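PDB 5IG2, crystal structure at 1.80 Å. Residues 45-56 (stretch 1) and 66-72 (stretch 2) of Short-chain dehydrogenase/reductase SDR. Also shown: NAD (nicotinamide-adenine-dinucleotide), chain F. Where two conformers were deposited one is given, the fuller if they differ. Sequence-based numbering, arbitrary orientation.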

# COMPACT_ATOMS: atom_id res chain seq x y z
N ASP B 45 -2.86 26.44 -43.86
CA ASP B 45 -2.85 25.00 -44.08
C ASP B 45 -4.14 24.64 -44.79
O ASP B 45 -5.13 25.37 -44.71
N VAL B 46 -4.12 23.52 -45.52
CA VAL B 46 -5.34 23.01 -46.13
C VAL B 46 -6.08 22.05 -45.20
O VAL B 46 -7.26 21.76 -45.43
N ASP B 47 -5.42 21.59 -44.14
CA ASP B 47 -6.01 20.71 -43.13
C ASP B 47 -6.68 21.60 -42.09
O ASP B 47 -6.07 22.03 -41.11
N GLU B 48 -7.97 21.87 -42.29
CA GLU B 48 -8.62 22.89 -41.47
C GLU B 48 -8.67 22.46 -40.00
O GLU B 48 -8.46 23.30 -39.12
N GLY B 49 -8.89 21.17 -39.72
CA GLY B 49 -8.96 20.74 -38.33
C GLY B 49 -7.65 20.92 -37.59
O GLY B 49 -7.60 21.47 -36.49
N ALA B 50 -6.55 20.47 -38.21
CA ALA B 50 -5.24 20.62 -37.61
C ALA B 50 -4.87 22.09 -37.44
O ALA B 50 -4.33 22.49 -36.40
N LEU B 51 -5.17 22.91 -38.44
CA LEU B 51 -4.87 24.34 -38.37
C LEU B 51 -5.64 25.00 -37.24
O LEU B 51 -5.07 25.80 -36.48
N ALA B 52 -6.93 24.68 -37.11
CA ALA B 52 -7.73 25.27 -36.05
C ALA B 52 -7.19 24.91 -34.67
O ALA B 52 -7.15 25.76 -33.77
N ARG B 53 -6.77 23.66 -34.48
CA ARG B 53 -6.24 23.27 -33.17
C ARG B 53 -4.93 24.00 -32.88
O ARG B 53 -4.72 24.49 -31.76
N THR B 54 -4.05 24.10 -33.89
CA THR B 54 -2.79 24.82 -33.72
C THR B 54 -3.04 26.27 -33.31
O THR B 54 -2.44 26.77 -32.35
N VAL B 55 -3.93 26.95 -34.04
CA VAL B 55 -4.23 28.35 -33.75
C VAL B 55 -4.84 28.49 -32.36
O VAL B 55 -4.45 29.38 -31.58
N ASP B 56 -5.80 27.63 -32.03
CA ASP B 56 -6.49 27.71 -30.74
C ASP B 56 -5.50 27.62 -29.59
O ASP B 56 -5.51 28.46 -28.68
N ILE B 66 -3.73 34.47 -36.45
CA ILE B 66 -4.89 34.13 -37.25
C ILE B 66 -4.57 32.88 -38.06
O ILE B 66 -3.42 32.63 -38.42
N GLY B 67 -5.61 32.09 -38.33
CA GLY B 67 -5.48 30.90 -39.16
C GLY B 67 -6.31 31.04 -40.42
O GLY B 67 -7.48 31.42 -40.36
N VAL B 68 -5.72 30.75 -41.57
CA VAL B 68 -6.36 30.95 -42.86
C VAL B 68 -6.20 29.67 -43.65
O VAL B 68 -5.09 29.35 -44.10
N ARG B 69 -7.30 28.94 -43.85
CA ARG B 69 -7.26 27.77 -44.71
C ARG B 69 -6.78 28.17 -46.10
O ARG B 69 -7.35 29.07 -46.73
N THR B 70 -5.72 27.52 -46.57
CA THR B 70 -5.04 27.92 -47.80
C THR B 70 -4.53 26.68 -48.50
O THR B 70 -3.86 25.85 -47.88
N ASP B 71 -4.83 26.55 -49.79
CA ASP B 71 -4.21 25.55 -50.66
C ASP B 71 -3.08 26.28 -51.38
O ASP B 71 -3.32 27.06 -52.30
N VAL B 72 -1.83 26.03 -50.95
CA VAL B 72 -0.71 26.82 -51.45
C VAL B 72 -0.44 26.56 -52.92
O VAL B 72 0.24 27.38 -53.56

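How does Arg69, the residue that gives up the most surface here, reach the other stretch? A chain with chi1, chi2 and chi3 all t brings the guanidinium to the start of helix 48-56. There Arg69 NE lies 2.9 Å from Glu48 OE2 in a salt bridge, and Arg69 NH2 adds a weak, bent hydrogen bond to Glu48 OE2 at 3.1 Å. Glu48 points toward the strand, with chi1 at 27°, between wells, and chi2 t.

What does Val46 contribute, with the next largest covered area? Its side chain, chi1 p, leaves sideways, and Val46 CG2 comes within 3.6 Å of Arg69 NH1 and 4.4 Å of Asp71 CB. Val46 O sits over one face of the guanidinium. Nearby, the backbones are tied by Thr70 N donating to Asp45 O at 2.9 Å.

How does the helix lie against the strand? The two run nearly antiparallel, and Leu51 (chi1 t, chi2 p) and Val55 (chi1 t) point toward the strand. Leu51 CD2 packs 3.7 Å from Val68 C, while Val55 CG2 meets Gly67 CA at 3.7 Å. Gly67 suits this closeness: an ideal CB there would clash with Val55 CG2, at 2.7 Å.

Where does NAD enter the arrangement? Asp45, chi1 t, accepts from both hydroxyls of the adenosine ribose, NAD O2B to Asp45 OD1 and NAD O3B to Asp45 OD2, each at 2.7 Å. Asp45 OD1 also accepts from Asp47 N at 2.9 Å, and Asp47 OD1 caps the helix by accepting from Ala50 N at 3.2 Å. From stretch 2, Asp71 OD1, on a t side chain, accepts from NAD N6A at 2.9 Å, and Val72 N donates to NAD N1A at 3.0 Å, so both stretches hold the adenosine half.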

# COMPACT_ATOMS: atom_id res chain seq x y z
CB ASP B 45 -2.71 24.23 -42.76
CG ASP B 45 -2.02 22.87 -42.93
OD1 ASP B 45 -2.56 22.01 -43.66
OD2 ASP B 45 -0.94 22.66 -42.31
CB VAL B 46 -4.99 22.35 -47.48
CG1 VAL B 46 -4.29 21.01 -47.25
CG2 VAL B 46 -6.23 22.21 -48.34
CB ASP B 47 -4.93 19.82 -42.53
CG ASP B 47 -5.47 18.78 -41.57
OD1 ASP B 47 -6.61 18.95 -41.06
OD2 ASP B 47 -4.74 17.80 -41.30
CB GLU B 48 -10.01 23.22 -42.02
CG GLU B 48 -10.68 22.11 -42.78
CD GLU B 48 -11.79 22.58 -43.71
OE1 GLU B 48 -12.54 23.52 -43.35
OE2 GLU B 48 -11.92 22.01 -44.80
CB ALA B 50 -4.20 19.89 -38.46
CB LEU B 51 -5.20 25.00 -39.71
CG LEU B 51 -4.87 26.49 -39.84
CD1 LEU B 51 -3.38 26.76 -39.65
CD2 LEU B 51 -5.36 27.05 -41.18
CB ALA B 52 -9.19 24.83 -36.20
CB ARG B 53 -6.04 21.76 -33.10
CG ARG B 53 -7.33 20.95 -33.11
CD ARG B 53 -8.20 21.27 -31.90
NE ARG B 53 -7.48 21.01 -30.66
CZ ARG B 53 -7.75 21.61 -29.50
NH1 ARG B 53 -8.74 22.49 -29.43
NH2 ARG B 53 -7.04 21.32 -28.42
CB THR B 54 -1.97 24.76 -35.01
OG1 THR B 54 -1.61 23.40 -35.30
CG2 THR B 54 -0.70 25.60 -34.88
CB VAL B 55 -5.17 28.92 -34.83
CG1 VAL B 55 -5.74 30.27 -34.39
CG2 VAL B 55 -4.45 29.04 -36.18
CB ASP B 56 -7.52 26.58 -30.65
CG ASP B 56 -8.41 26.69 -29.43
OD1 ASP B 56 -7.95 26.34 -28.32
OD2 ASP B 56 -9.57 27.12 -29.57
CB ILE B 66 -5.35 35.27 -38.18
CG1 ILE B 66 -4.28 35.57 -39.24
CG2 ILE B 66 -5.71 36.50 -37.38
CD1 ILE B 66 -4.73 36.55 -40.31
CB VAL B 68 -5.75 32.13 -43.63
CG1 VAL B 68 -6.47 32.32 -44.98
CG2 VAL B 68 -5.79 33.41 -42.79
CB ARG B 69 -8.63 27.10 -44.77
CG ARG B 69 -8.61 25.80 -45.56
CD ARG B 69 -10.01 25.31 -45.89
NE ARG B 69 -10.05 23.85 -45.98
CZ ARG B 69 -9.77 23.16 -47.08
NH1 ARG B 69 -9.44 23.80 -48.20
NH2 ARG B 69 -9.84 21.84 -47.06
CB THR B 70 -3.86 28.85 -47.51
OG1 THR B 70 -4.32 30.00 -46.78
CG2 THR B 70 -3.19 29.30 -48.80
CB ASP B 71 -5.25 24.96 -51.61
CG ASP B 71 -4.65 24.02 -52.66
OD1 ASP B 71 -3.46 23.65 -52.57
OD2 ASP B 71 -5.39 23.66 -53.60
CB VAL B 72 0.59 26.58 -50.65
CG1 VAL B 72 0.44 27.01 -49.18
CG2 VAL B 72 1.08 25.12 -50.77
PA NAD F . 3.50 17.46 -42.05
O1A NAD F . 2.59 16.54 -42.77
O2A NAD F . 3.52 17.22 -40.53
O5B NAD F . 3.19 19.00 -42.32
C5B NAD F . 2.99 19.49 -43.66
C4B NAD F . 1.70 20.25 -43.66
O4B NAD F . 1.47 20.79 -44.98
C3B NAD F . 0.44 19.43 -43.29
O3B NAD F . -0.26 20.02 -42.20
C2B NAD F . -0.40 19.48 -44.58
O2B NAD F . -1.80 19.54 -44.30
C1B NAD F . 0.07 20.78 -45.20
N9A NAD F . -0.18 20.88 -46.64
C8A NAD F . -0.06 19.89 -47.58
N7A NAD F . -0.46 20.24 -48.77
C5A NAD F . -0.87 21.56 -48.61
C6A NAD F . -1.42 22.50 -49.50
N6A NAD F . -1.75 22.22 -50.76
N1A NAD F . -1.68 23.74 -49.02
C2A NAD F . -1.42 24.00 -47.74
N3A NAD F . -0.93 23.19 -46.80
C4A NAD F . -0.68 21.97 -47.30
O3 NAD F . 4.97 17.31 -42.61
PN NAD F . 6.31 18.16 -42.35
O1N NAD F . 6.11 19.09 -41.21
O2N NAD F . 7.42 17.18 -42.30
O5D NAD F . 6.37 18.96 -43.73
C5D NAD F . 6.89 20.31 -43.79
C4D NAD F . 7.93 20.36 -44.88
O4D NAD F . 9.13 19.66 -44.46
C3D NAD F . 7.52 19.73 -46.22
O3D NAD F . 7.93 20.59 -47.28
C2D NAD F . 8.34 18.44 -46.26
O2D NAD F . 8.58 18.04 -47.60
C1D NAD F . 9.60 18.92 -45.55
N1N NAD F . 10.55 17.83 -45.02
C2N NAD F . 10.10 16.95 -44.10
C3N NAD F . 10.94 15.99 -43.58
C7N NAD F . 10.56 15.09 -42.45
O7N NAD F . 11.21 14.05 -42.26
N7N NAD F . 9.46 15.37 -41.77
C4N NAD F . 12.26 15.96 -44.02
C5N NAD F . 12.71 16.89 -44.95
C6N NAD F . 11.83 17.82 -45.45